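Long-range contacts in trans-2-enoyl-CoA reductase [NADH] (Treponema denticola ATCC 35405, PDB 4GGO), which catalyses the NADH-dependent reduction of the carbon-carbon double bond of trans-2-enoyl-CoA substrates such as crotonyl-CoA, a step in fatty acid synthesis: residues K171-D179 / V287-L295; Y294-K305 / D348-M357. One frame throughout, in Å; residues are numbered along the deposited sequence.

Contact 1: residues K171-D179 / V287-L295; sequences KTFTGKTVD and VIPVIPLYL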
loop_
_atom_site.group_PDB
_atom_site.type_symbol
_atom_site.label_atom_id
_atom_site.label_comp_id
_atom_site.label_asym_id
_atom_site.label_seq_id
_atom_site.Cartn_x
_atom_site.Cartn_y
_atom_site.Cartn_z
ATOM N N LYS A 171 -11.894 25.620 -5.532
ATOM C CA LYS A 171 -12.093 26.146 -4.185
ATOM C C LYS A 171 -11.257 25.408 -3.148
ATOM O O LYS A 171 -10.856 24.262 -3.356
ATOM C CB LYS A 171 -13.569 26.077 -3.792
ATOM C CG LYS A 171 -14.472 27.023 -4.563
ATOM C CD LYS A 171 -15.877 27.028 -3.978
ATOM C CE LYS A 171 -16.787 27.987 -4.726
ATOM N NZ LYS A 171 -16.272 29.382 -4.691
ATOM N N THR A 172 -11.003 26.075 -2.027
ATOM C CA THR A 172 -10.291 25.460 -0.916
ATOM C C THR A 172 -11.145 24.375 -0.264
ATOM O O THR A 172 -12.329 24.579 0.009
ATOM C CB THR A 172 -9.873 26.509 0.141
ATOM O OG1 THR A 172 -9.459 25.847 1.342
ATOM C CG2 THR A 172 -11.031 27.443 0.460
ATOM N N PHE A 173 -10.544 23.214 -0.031
ATOM C CA PHE A 173 -11.245 22.122 0.631
ATOM C C PHE A 173 -10.988 22.168 2.130
ATOM O O PHE A 173 -9.849 22.046 2.580
ATOM C CB PHE A 173 -10.818 20.770 0.056
ATOM C CG PHE A 173 -11.382 19.591 0.797
ATOM C CD1 PHE A 173 -12.748 19.386 0.862
ATOM C CD2 PHE A 173 -10.542 18.683 1.420
ATOM C CE1 PHE A 173 -13.271 18.301 1.542
ATOM C CE2 PHE A 173 -11.057 17.595 2.099
ATOM C CZ PHE A 173 -12.423 17.404 2.162
ATOM N N THR A 174 -12.055 22.349 2.897
ATOM C CA THR A 174 -11.948 22.480 4.342
ATOM C C THR A 174 -12.841 21.464 5.040
ATOM O O THR A 174 -13.999 21.280 4.664
ATOM C CB THR A 174 -12.336 23.901 4.800
ATOM O OG1 THR A 174 -11.464 24.856 4.181
ATOM C CG2 THR A 174 -12.231 24.033 6.311
ATOM N N GLY A 175 -12.294 20.800 6.052
ATOM C CA GLY A 175 -13.054 19.839 6.825
ATOM C C GLY A 175 -12.461 19.601 8.196
ATOM O O GLY A 175 -11.339 20.021 8.481
ATOM N N LYS A 176 -13.217 18.923 9.050
ATOM C CA LYS A 176 -12.727 18.552 10.370
ATOM C C LYS A 176 -11.593 17.538 10.267
ATOM O O LYS A 176 -11.369 16.951 9.214
ATOM C CB LYS A 176 -13.864 17.986 11.224
ATOM C CG LYS A 176 -14.931 19.010 11.591
ATOM C CD LYS A 176 -15.736 18.588 12.819
ATOM C CE LYS A 176 -16.830 17.584 12.484
ATOM N NZ LYS A 176 -17.675 17.299 13.684
ATOM N N THR A 177 -10.867 17.360 11.363
ATOM C CA THR A 177 -9.840 16.331 11.458
ATOM C C THR A 177 -9.597 16.056 12.932
ATOM O O THR A 177 -10.124 16.759 13.791
ATOM C CB THR A 177 -8.515 16.750 10.786
ATOM O OG1 THR A 177 -7.619 15.630 10.754
ATOM C CG2 THR A 177 -7.859 17.887 11.554
ATOM N N VAL A 178 -8.802 15.038 13.229
ATOM C CA VAL A 178 -8.537 14.692 14.617
ATOM C C VAL A 178 -7.098 14.223 14.803
ATOM O O VAL A 178 -6.544 13.520 13.957
ATOM C CB VAL A 178 -9.542 13.626 15.140
ATOM C CG1 VAL A 178 -9.347 12.293 14.428
ATOM C CG2 VAL A 178 -9.423 13.461 16.648
ATOM N N ASP A 179 -6.482 14.655 15.897
ATOM C CA ASP A 179 -5.164 14.168 16.271
ATOM C C ASP A 179 -5.379 12.973 17.187
ATOM O O ASP A 179 -5.795 13.135 18.333
ATOM C CB ASP A 179 -4.366 15.266 16.979
ATOM C CG ASP A 179 -2.914 14.880 17.222
ATOM O OD1 ASP A 179 -2.657 13.779 17.752
ATOM O OD2 ASP A 179 -2.023 15.686 16.882
ATOM N N VAL A 287 -2.148 15.245 7.050
ATOM C CA VAL A 287 -2.303 16.574 6.463
ATOM C C VAL A 287 -3.548 16.698 5.587
ATOM O O VAL A 287 -3.890 17.790 5.135
ATOM C CB VAL A 287 -1.063 16.986 5.644
ATOM C CG1 VAL A 287 0.160 17.073 6.543
ATOM C CG2 VAL A 287 -0.828 16.007 4.505
ATOM N N ILE A 288 -4.225 15.579 5.350
ATOM C CA ILE A 288 -5.432 15.586 4.534
ATOM C C ILE A 288 -6.661 15.870 5.388
ATOM O O ILE A 288 -6.898 15.184 6.381
ATOM C CB ILE A 288 -5.638 14.241 3.819
ATOM C CG1 ILE A 288 -4.384 13.844 3.041
ATOM C CG2 ILE A 288 -6.832 14.318 2.889
ATOM C CD1 ILE A 288 -4.489 12.481 2.378
ATOM N N PRO A 289 -7.448 16.889 5.008
ATOM C CA PRO A 289 -8.681 17.208 5.734
ATOM C C PRO A 289 -9.670 16.047 5.687
ATOM O O PRO A 289 -9.732 15.353 4.674
ATOM C CB PRO A 289 -9.239 18.412 4.967
ATOM C CG PRO A 289 -8.055 19.004 4.273
ATOM C CD PRO A 289 -7.186 17.840 3.914
ATOM N N VAL A 290 -10.401 15.848 6.784
ATOM C CA VAL A 290 -11.428 14.805 6.917
ATOM C C VAL A 290 -10.874 13.388 7.126
ATOM O O VAL A 290 -11.357 12.657 7.991
ATOM C CB VAL A 290 -12.462 14.824 5.759
ATOM C CG1 VAL A 290 -13.533 13.762 5.976
ATOM C CG2 VAL A 290 -13.095 16.204 5.633
ATOM N N ILE A 291 -9.859 13.019 6.349
ATOM C CA ILE A 291 -9.329 11.647 6.340
ATOM C C ILE A 291 -9.061 10.983 7.707
ATOM O O ILE A 291 -9.519 9.864 7.937
ATOM C CB ILE A 291 -8.098 11.506 5.400
ATOM C CG1 ILE A 291 -8.557 11.430 3.944
ATOM C CG2 ILE A 291 -7.283 10.269 5.747
ATOM C CD1 ILE A 291 -9.470 10.259 3.651
ATOM N N PRO A 292 -8.334 11.661 8.616
ATOM C CA PRO A 292 -8.073 11.003 9.904
ATOM C C PRO A 292 -9.343 10.768 10.719
ATOM O O PRO A 292 -9.449 9.746 11.398
ATOM C CB PRO A 292 -7.166 12.004 10.629
ATOM C CG PRO A 292 -6.541 12.802 9.540
ATOM C CD PRO A 292 -7.621 12.946 8.517
ATOM N N LEU A 293 -10.286 11.701 10.651
ATOM C CA LEU A 293 -11.552 11.559 11.361
ATOM C C LEU A 293 -12.409 10.476 10.719
ATOM O O LEU A 293 -13.071 9.704 11.410
ATOM C CB LEU A 293 -12.316 12.884 11.382
ATOM C CG LEU A 293 -13.704 12.833 12.027
ATOM C CD1 LEU A 293 -13.606 12.394 13.481
ATOM C CD2 LEU A 293 -14.407 14.175 11.916
ATOM N N TYR A 294 -12.397 10.433 9.391
ATOM C CA TYR A 294 -13.129 9.416 8.650
ATOM C C TYR A 294 -12.613 8.015 8.967
ATOM O O TYR A 294 -13.395 7.119 9.287
ATOM C CB TYR A 294 -13.038 9.680 7.146
ATOM C CG TYR A 294 -13.503 8.518 6.300
ATOM C CD1 TYR A 294 -14.847 8.169 6.246
ATOM C CD2 TYR A 294 -12.602 7.772 5.551
ATOM C CE1 TYR A 294 -15.282 7.108 5.475
ATOM C CE2 TYR A 294 -13.027 6.707 4.775
ATOM C CZ TYR A 294 -14.369 6.379 4.743
ATOM O OH TYR A 294 -14.802 5.324 3.973
ATOM N N LEU A 295 -11.296 7.839 8.879
ATOM C CA LEU A 295 -10.667 6.545 9.137
ATOM C C LEU A 295 -10.906 6.063 10.563
ATOM O O LEU A 295 -11.210 4.894 10.781
ATOM C CB LEU A 295 -9.164 6.609 8.858
ATOM C CG LEU A 295 -8.750 6.720 7.390
ATOM C CD1 LEU A 295 -7.244 6.854 7.275
ATOM C CD2 LEU A 295 -9.243 5.518 6.604
#
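Phe-173 and Gly-175, two positions apart on the strand, form the bump and the hollow against which Pro-289 and Val-290 pack. With chi1 at 173° the benzyl group swings away from the backbone N and reaches the proline, where CE2 of Phe-173 lies 3.5 Å from CB of Pro-289, the ring and the pyrrolidine crossing obliquely. The far end of the same ring meets the valine at about a right angle, CZ of Phe-173 being 3.7 Å from CG2 of Val-290. That methyl also settles 3.8 Å from CA of Gly-175, in the hollow over a residue with no side chain. The strand, 173-178, pairs antiparallel with strand 185-190 in a two-stranded hairpin, and here it lies across the start of helix 291-305, whose N-cap position is Val-290. Backbone hydrogen bonding joins the two directly: N of Val-290 donates to O of Lys-176 over 2.8 Å, nearly in line with the C=O bond although the angle at the hydrogen is only 133°. Past this bond the first turn of the helix packs against the strand. Pro-292 sets the CG corner of its ring against Thr-177, CG of the proline 3.3 Å from OG1 of the threonine, while Leu-293 fits between Lys-176 and Val-178. Its CD2 touches CB of Lys-176 at 3.9 Å, and CG1 of Val-178 reaches back to CA of Leu-293 at 3.8 Å. Ile-288, just ahead of this junction, turns its side chain away from the strand to touch Tyr-244, the inferred proton donor.

Contact 2: residues Y294-K305 / D348-M357; sequences YLASLFKVMKEK and DVQKAVSALM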
loop_
_atom_site.group_PDB
_atom_site.type_symbol
_atom_site.label_atom_id
_atom_site.label_comp_id
_atom_site.label_asym_id
_atom_site.label_seq_id
_atom_site.Cartn_x
_atom_site.Cartn_y
_atom_site.Cartn_z
ATOM N N TYR A 294 -12.397 10.433 9.391
ATOM C CA TYR A 294 -13.129 9.416 8.650
ATOM C C TYR A 294 -12.613 8.015 8.967
ATOM O O TYR A 294 -13.395 7.119 9.287
ATOM C CB TYR A 294 -13.038 9.680 7.146
ATOM C CG TYR A 294 -13.503 8.518 6.300
ATOM C CD1 TYR A 294 -14.847 8.169 6.246
ATOM C CD2 TYR A 294 -12.602 7.772 5.551
ATOM C CE1 TYR A 294 -15.282 7.108 5.475
ATOM C CE2 TYR A 294 -13.027 6.707 4.775
ATOM C CZ TYR A 294 -14.369 6.379 4.743
ATOM O OH TYR A 294 -14.802 5.324 3.973
ATOM N N LEU A 295 -11.296 7.839 8.879
ATOM C CA LEU A 295 -10.667 6.545 9.137
ATOM C C LEU A 295 -10.906 6.063 10.563
ATOM O O LEU A 295 -11.210 4.894 10.781
ATOM C CB LEU A 295 -9.164 6.609 8.858
ATOM C CG LEU A 295 -8.750 6.720 7.390
ATOM C CD1 LEU A 295 -7.244 6.854 7.275
ATOM C CD2 LEU A 295 -9.243 5.518 6.604
ATOM N N ALA A 296 -10.759 6.966 11.527
ATOM C CA ALA A 296 -11.011 6.635 12.927
ATOM C C ALA A 296 -12.459 6.192 13.121
ATOM O O ALA A 296 -12.741 5.264 13.880
ATOM C CB ALA A 296 -10.691 7.824 13.820
ATOM N N SER A 297 -13.370 6.860 12.424
ATOM C CA SER A 297 -14.781 6.510 12.480
ATOM C C SER A 297 -15.042 5.218 11.716
ATOM O O SER A 297 -15.844 4.388 12.143
ATOM C CB SER A 297 -15.633 7.643 11.907
ATOM O OG SER A 297 -15.364 8.863 12.577
ATOM N N LEU A 298 -14.358 5.057 10.587
ATOM C CA LEU A 298 -14.498 3.866 9.755
ATOM C C LEU A 298 -14.023 2.628 10.501
ATOM O O LEU A 298 -14.684 1.590 10.477
ATOM C CB LEU A 298 -13.709 4.021 8.452
ATOM C CG LEU A 298 -13.851 2.887 7.433
ATOM C CD1 LEU A 298 -15.246 2.891 6.822
ATOM C CD2 LEU A 298 -12.786 2.992 6.351
ATOM N N PHE A 299 -12.873 2.741 11.161
ATOM C CA PHE A 299 -12.322 1.637 11.940
ATOM C C PHE A 299 -13.306 1.228 13.032
ATOM O O PHE A 299 -13.526 0.042 13.275
ATOM C CB PHE A 299 -10.981 2.021 12.573
ATOM C CG PHE A 299 -9.871 2.259 11.578
ATOM C CD1 PHE A 299 -10.032 1.945 10.238
ATOM C CD2 PHE A 299 -8.661 2.789 11.994
ATOM C CE1 PHE A 299 -9.010 2.164 9.330
ATOM C CE2 PHE A 299 -7.635 3.009 11.091
ATOM C CZ PHE A 299 -7.811 2.694 9.759
ATOM N N LYS A 300 -13.898 2.223 13.684
ATOM C CA LYS A 300 -14.860 1.986 14.752
ATOM C C LYS A 300 -16.079 1.220 14.243
ATOM O O LYS A 300 -16.472 0.202 14.813
ATOM C CB LYS A 300 -15.301 3.313 15.365
ATOM C CG LYS A 300 -16.230 3.165 16.559
ATOM C CD LYS A 300 -15.518 2.492 17.719
ATOM C CE LYS A 300 -16.323 2.605 19.002
ATOM N NZ LYS A 300 -15.583 2.049 20.169
ATOM N N VAL A 301 -16.669 1.720 13.164
ATOM C CA VAL A 301 -17.861 1.117 12.585
ATOM C C VAL A 301 -17.600 -0.295 12.063
ATOM O O VAL A 301 -18.366 -1.220 12.340
ATOM C CB VAL A 301 -18.426 1.992 11.445
ATOM C CG1 VAL A 301 -19.537 1.266 10.708
ATOM C CG2 VAL A 301 -18.924 3.325 11.994
ATOM N N MET A 302 -16.513 -0.462 11.315
ATOM C CA MET A 302 -16.234 -1.743 10.674
ATOM C C MET A 302 -15.796 -2.829 11.658
ATOM O O MET A 302 -16.066 -4.011 11.444
ATOM C CB MET A 302 -15.223 -1.575 9.535
ATOM C CG MET A 302 -15.726 -0.659 8.426
ATOM S SD MET A 302 -14.692 -0.631 6.951
ATOM C CE MET A 302 -15.129 -2.196 6.195
ATOM N N LYS A 303 -15.135 -2.432 12.740
ATOM C CA LYS A 303 -14.760 -3.388 13.776
ATOM C C LYS A 303 -15.994 -3.878 14.531
ATOM O O LYS A 303 -16.064 -5.041 14.931
ATOM C CB LYS A 303 -13.732 -2.790 14.741
ATOM C CG LYS A 303 -12.320 -2.732 14.170
ATOM C CD LYS A 303 -11.348 -2.042 15.118
ATOM C CE LYS A 303 -9.941 -2.027 14.536
ATOM N NZ LYS A 303 -8.955 -1.391 15.453
ATOM N N GLU A 304 -16.967 -2.990 14.715
ATOM C CA GLU A 304 -18.222 -3.363 15.358
ATOM C C GLU A 304 -19.071 -4.252 14.450
ATOM O O GLU A 304 -19.758 -5.156 14.920
ATOM C CB GLU A 304 -19.017 -2.120 15.776
ATOM C CG GLU A 304 -18.405 -1.355 16.938
ATOM C CD GLU A 304 -19.325 -0.276 17.479
ATOM O OE1 GLU A 304 -20.461 -0.150 16.975
ATOM O OE2 GLU A 304 -18.910 0.444 18.411
ATOM N N LYS A 305 -19.012 -3.992 13.146
ATOM C CA LYS A 305 -19.785 -4.764 12.177
ATOM C C LYS A 305 -19.124 -6.103 11.857
ATOM O O LYS A 305 -19.795 -7.060 11.474
ATOM C CB LYS A 305 -19.996 -3.960 10.893
ATOM C CG LYS A 305 -20.963 -2.796 11.038
ATOM C CD LYS A 305 -21.202 -2.112 9.701
ATOM C CE LYS A 305 -22.278 -1.043 9.808
ATOM N NZ LYS A 305 -23.612 -1.622 10.128
ATOM N N ASP A 348 -24.584 0.604 4.386
ATOM C CA ASP A 348 -24.780 0.503 5.827
ATOM C C ASP A 348 -23.546 0.985 6.592
ATOM O O ASP A 348 -23.659 1.562 7.674
ATOM C CB ASP A 348 -25.163 -0.927 6.224
ATOM C CG ASP A 348 -24.027 -1.917 6.041
ATOM O OD1 ASP A 348 -23.661 -2.208 4.881
ATOM O OD2 ASP A 348 -23.510 -2.417 7.062
ATOM N N VAL A 349 -22.370 0.758 6.015
ATOM C CA VAL A 349 -21.133 1.240 6.613
ATOM C C VAL A 349 -21.027 2.760 6.508
ATOM O O VAL A 349 -20.795 3.441 7.504
ATOM C CB VAL A 349 -19.891 0.586 5.972
ATOM C CG1 VAL A 349 -18.615 1.286 6.441
ATOM C CG2 VAL A 349 -19.842 -0.902 6.299
ATOM N N GLN A 350 -21.211 3.285 5.298
ATOM C CA GLN A 350 -21.052 4.716 5.043
ATOM C C GLN A 350 -22.057 5.582 5.803
ATOM O O GLN A 350 -21.728 6.682 6.243
ATOM C CB GLN A 350 -21.127 5.006 3.541
ATOM C CG GLN A 350 -19.901 4.544 2.764
ATOM C CD GLN A 350 -18.625 5.213 3.240
ATOM O OE1 GLN A 350 -18.556 6.437 3.353
ATOM N NE2 GLN A 350 -17.609 4.408 3.535
ATOM N N LYS A 351 -23.279 5.086 5.958
ATOM C CA LYS A 351 -24.288 5.826 6.703
ATOM C C LYS A 351 -23.962 5.853 8.193
ATOM O O LYS A 351 -24.171 6.861 8.864
ATOM C CB LYS A 351 -25.683 5.253 6.446
ATOM C CG LYS A 351 -26.211 5.573 5.058
ATOM C CD LYS A 351 -27.700 5.296 4.945
ATOM C CE LYS A 351 -28.004 3.824 5.145
ATOM N NZ LYS A 351 -29.433 3.522 4.864
ATOM N N ALA A 352 -23.434 4.745 8.701
ATOM C CA ALA A 352 -23.023 4.670 10.097
ATOM C C ALA A 352 -21.822 5.578 10.364
ATOM O O ALA A 352 -21.741 6.227 11.408
ATOM C CB ALA A 352 -22.702 3.235 10.477
ATOM N N VAL A 353 -20.892 5.622 9.414
ATOM C CA VAL A 353 -19.713 6.472 9.540
ATOM C C VAL A 353 -20.094 7.950 9.486
ATOM O O VAL A 353 -19.604 8.754 10.280
ATOM C CB VAL A 353 -18.668 6.166 8.444
ATOM C CG1 VAL A 353 -17.540 7.189 8.481
ATOM C CG2 VAL A 353 -18.121 4.756 8.610
ATOM N N SER A 354 -20.971 8.298 8.549
ATOM C CA SER A 354 -21.419 9.678 8.384
ATOM C C SER A 354 -22.148 10.189 9.621
ATOM O O SER A 354 -21.943 11.327 10.044
ATOM C CB SER A 354 -22.317 9.812 7.152
ATOM O OG SER A 354 -21.570 9.651 5.959
ATOM N N ALA A 355 -22.999 9.347 10.197
ATOM C CA ALA A 355 -23.719 9.712 11.411
ATOM C C ALA A 355 -22.746 9.876 12.572
ATOM O O ALA A 355 -22.900 10.769 13.404
ATOM C CB ALA A 355 -24.773 8.666 11.742
ATOM N N LEU A 356 -21.736 9.014 12.609
ATOM C CA LEU A 356 -20.746 9.032 13.677
ATOM C C LEU A 356 -19.886 10.293 13.632
ATOM O O LEU A 356 -19.609 10.898 14.668
ATOM C CB LEU A 356 -19.863 7.784 13.604
ATOM C CG LEU A 356 -18.922 7.528 14.781
ATOM C CD1 LEU A 356 -19.695 7.531 16.091
ATOM C CD2 LEU A 356 -18.186 6.208 14.595
ATOM N N MET A 357 -19.476 10.690 12.431
ATOM C CA MET A 357 -18.626 11.867 12.262
ATOM C C MET A 357 -19.310 13.158 12.717
ATOM O O MET A 357 -18.647 14.092 13.166
ATOM C CB MET A 357 -18.158 11.999 10.809
ATOM C CG MET A 357 -17.165 10.930 10.371
ATOM S SD MET A 357 -16.414 11.266 8.763
ATOM C CE MET A 357 -17.810 11.024 7.667
#
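A chi1 of 167° swings the ring of Tyr-294 away from its own backbone N and toward the neighbouring helix, while Gln-350, its chain bent at chi2, folds its amide back to meet it. NE2 of Gln-350 donates to OH of Tyr-294 over 3.0 Å at a fairly straight 162°, the hydroxyl lying close to the amide plane and the nitrogen at the edge of the phenol ring. Glu-344 fastens both groups, its carboxylate bonding the tyrosine hydroxyl and its backbone O receiving NE2 of Gln-350. Nearer the helix backbone, CG1 of Val-353 presses obliquely on the phenol, 3.6 Å from CD1 of Tyr-294. Segments 294-305 and 348-357 of helices 291-305 and 347-359 pack knobs-into-holes, their axes 9.1 Å apart at closest and 127° between their N-to-C directions, joining the catalytic region to the region of the enoyl reductase FAD-binding family. Val-301 enters the hole lined by Val-349, Ala-352, Val-353 and Leu-356, with its CG1 3.7 Å from CB of Ala-352. In return Val-349 lodges among Leu-298, Val-301, Met-302 and Lys-305, and CG1 of Val-349 comes 3.8 Å from CD1 of Leu-298. Beside the tyrosine, Met-357 lays CG 3.5 Å from OG of Ser-297, a hydroxyl already bonded to O of Leu-293. At the exposed end Lys-305 stretches over Val-349, and its NZ forms a 3.2 Å salt bridge, its hydrogen bond weak, with OD2 of Asp-348.

Helix 291-305 serves both contacts: its first turn meets the hairpin strand in contact 1, and the turns that follow pack on helix 347-359 in contact 2. Contact 1 is the more buried, mixing proline, aliphatic and phenylalanine packing with a single main-chain hydrogen bond. Contact 2 has a valine-rich interior and relies on side-chain polarity at its margins, grading from a buried tyrosine bonded to a partly exposed glutamine to a charged pair at the surface. The two meet where Leu-293 packs on Met-357 and Lys-176 makes a weak hydrogen bond to the O of Met-357. Each also borders the active site, contact 1 through Ile-288 and contact 2 through Tyr-294, which touches the substrate-binding Tyr-234.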